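Local structure of multi-copper Oxidase CueO (Ochrobactrum, 6EVG) at residues R160-D165 against E271-F276. The protein is a laccase-like multicopper oxidase from a lignin-degrading bacterium that oxidises lignin model compounds and lignosulfonate, using bound copper. Residues are numbered along the deposited sequence; the frame is centred on the assembly and turned at random.
Sequences RGLPED and EVLVDF
P163 and L273 meet with no flat group taking part: the one aromatic ring of the two segments, F276, lies on the other side of the backbone, with V274 CG1 3.5 Å above one face and offset toward the rim, and with F301 meeting it at about 40°. The contact is purely apolar and small, a fork of two methyls set against two loop residues. L273 CD2 reaches the pyrrolidine ring of P163 at its CD corner, 3.8 Å away, the leucine slanting across the proline. The other branch, L273 CD1, lies 4.0 Å from L162 CD2, and here the two leucines cross at about a right angle. In L273, CG stands anti to the carbonyl carbon (chi1 -56°), and chi2 -174° sets CD1 anti to CA toward L162, while CD2 branches off toward P163. L162 answers with the branch that turns off its own extended chain, while its side chain also rests on F252 and R221. No hydrogen bond joins the two segments. R221 links them instead, donating from NH1 to P163 O and forming a salt bridge through NH2 to E271 OE1, so the buried carboxylate has a charged partner beside the leucines. Earlier in the same loop R160 makes salt bridges to D154, D157 and the more distant D319. The loop connects strand 148-153 to strand 170-178, consistent with a link between successive cupredoxin domains, and packs on the L273-bearing face of strand 269-275, which hydrogen-bonds between strands 219-226 and 243-248; this is the reverse of the face where F276 meets F301 of strand 295-303.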
loop_
_atom_site.group_PDB
_atom_site.type_symbol
_atom_site.label_atom_id
_atom_site.label_comp_id
_atom_site.label_asym_id
_atom_site.label_seq_id
_atom_site.Cartn_x
_atom_site.Cartn_y
_atom_site.Cartn_z
ATOM N N ARG A 160 24.631 2.414 -2.519
ATOM C CA ARG A 160 23.956 3.045 -1.392
ATOM C C ARG A 160 24.294 2.382 -0.045
ATOM O O ARG A 160 23.921 2.896 0.996
ATOM C CB ARG A 160 22.425 3.013 -1.589
ATOM C CG ARG A 160 21.925 3.865 -2.770
ATOM C CD ARG A 160 20.420 3.747 -2.920
ATOM N NE ARG A 160 19.973 4.630 -3.996
ATOM C CZ ARG A 160 19.686 4.255 -5.224
ATOM N NH1 ARG A 160 19.600 2.994 -5.570
ATOM N NH2 ARG A 160 19.455 5.202 -6.126
ATOM N N GLY A 161 24.870 1.194 -0.083
ATOM C CA GLY A 161 25.086 0.462 1.132
ATOM C C GLY A 161 23.898 -0.301 1.650
ATOM O O GLY A 161 23.763 -0.533 2.865
ATOM N N LEU A 162 22.989 -0.693 0.770
ATOM C CA LEU A 162 21.754 -1.327 1.186
ATOM C C LEU A 162 21.830 -2.826 0.942
ATOM O O LEU A 162 22.316 -3.279 -0.121
ATOM C CB LEU A 162 20.579 -0.789 0.429
ATOM C CG LEU A 162 20.263 0.697 0.651
ATOM C CD1 LEU A 162 19.207 1.214 -0.303
ATOM C CD2 LEU A 162 19.868 0.971 2.069
ATOM N N PRO A 163 21.270 -3.640 1.841
ATOM C CA PRO A 163 21.091 -5.082 1.580
ATOM C C PRO A 163 20.199 -5.251 0.343
ATOM O O PRO A 163 19.236 -4.513 0.215
ATOM C CB PRO A 163 20.414 -5.582 2.859
ATOM C CG PRO A 163 20.711 -4.558 3.921
ATOM C CD PRO A 163 20.728 -3.275 3.174
ATOM N N GLU A 164 20.504 -6.241 -0.481
ATOM C CA GLU A 164 19.783 -6.442 -1.722
ATOM C C GLU A 164 19.707 -7.894 -2.173
ATOM O O GLU A 164 19.317 -8.127 -3.340
ATOM C CB GLU A 164 20.360 -5.523 -2.821
ATOM C CG GLU A 164 21.767 -5.859 -3.225
ATOM C CD GLU A 164 22.281 -5.204 -4.480
ATOM O OE1 GLU A 164 21.475 -4.611 -5.161
ATOM O OE2 GLU A 164 23.467 -5.298 -4.768
ATOM N N ASP A 165 19.973 -8.845 -1.277
ATOM C CA ASP A 165 19.892 -10.274 -1.672
ATOM C C ASP A 165 18.471 -10.769 -1.352
ATOM O O ASP A 165 18.150 -11.024 -0.186
ATOM C CB ASP A 165 20.963 -11.069 -0.877
ATOM C CG ASP A 165 21.217 -12.453 -1.346
ATOM O OD1 ASP A 165 20.527 -12.890 -2.283
ATOM O OD2 ASP A 165 22.114 -13.153 -0.759
ATOM N N GLU A 271 10.528 1.054 3.772
ATOM C CA GLU A 271 11.693 0.139 3.781
ATOM C C GLU A 271 12.553 0.508 4.990
ATOM O O GLU A 271 12.880 1.702 5.177
ATOM C CB GLU A 271 12.499 0.255 2.510
ATOM C CG GLU A 271 11.721 0.019 1.219
ATOM C CD GLU A 271 12.574 0.018 -0.012
ATOM O OE1 GLU A 271 13.641 -0.598 -0.008
ATOM O OE2 GLU A 271 12.195 0.684 -0.981
ATOM N N VAL A 272 12.854 -0.498 5.805
ATOM C CA VAL A 272 13.614 -0.276 7.035
ATOM C C VAL A 272 14.778 -1.228 7.088
ATOM O O VAL A 272 14.768 -2.338 6.553
ATOM C CB VAL A 272 12.725 -0.448 8.255
ATOM C CG1 VAL A 272 11.547 0.512 8.211
ATOM C CG2 VAL A 272 12.311 -1.865 8.515
ATOM N N LEU A 273 15.845 -0.777 7.753
ATOM C CA LEU A 273 16.995 -1.649 8.044
ATOM C C LEU A 273 16.994 -1.957 9.527
ATOM O O LEU A 273 16.879 -1.060 10.355
ATOM C CB LEU A 273 18.303 -0.971 7.645
ATOM C CG LEU A 273 18.456 -0.495 6.232
ATOM C CD1 LEU A 273 19.823 0.035 5.920
ATOM C CD2 LEU A 273 18.045 -1.423 5.186
ATOM N N VAL A 274 17.223 -3.235 9.830
ATOM C CA VAL A 274 17.291 -3.732 11.193
ATOM C C VAL A 274 18.607 -4.487 11.334
ATOM O O VAL A 274 18.961 -5.280 10.493
ATOM C CB VAL A 274 16.080 -4.635 11.539
ATOM C CG1 VAL A 274 16.227 -5.233 12.941
ATOM C CG2 VAL A 274 14.785 -3.878 11.394
ATOM N N ASP A 275 19.337 -4.204 12.427
ATOM C CA ASP A 275 20.616 -4.867 12.690
ATOM C C ASP A 275 20.388 -6.111 13.507
ATOM O O ASP A 275 20.008 -6.028 14.674
ATOM C CB ASP A 275 21.562 -3.896 13.401
ATOM C CG ASP A 275 22.993 -4.420 13.475
ATOM O OD1 ASP A 275 23.262 -5.540 13.102
ATOM O OD2 ASP A 275 23.828 -3.586 13.880
ATOM N N PHE A 276 20.670 -7.283 12.916
ATOM C CA PHE A 276 20.556 -8.587 13.584
ATOM C C PHE A 276 21.908 -9.125 14.047
ATOM O O PHE A 276 22.015 -10.284 14.455
ATOM C CB PHE A 276 19.783 -9.571 12.697
ATOM C CG PHE A 276 18.315 -9.242 12.550
ATOM C CD1 PHE A 276 17.387 -9.569 13.530
ATOM C CD2 PHE A 276 17.852 -8.655 11.417
ATOM C CE1 PHE A 276 16.029 -9.287 13.330
ATOM C CE2 PHE A 276 16.495 -8.410 11.221
ATOM C CZ PHE A 276 15.597 -8.675 12.177
#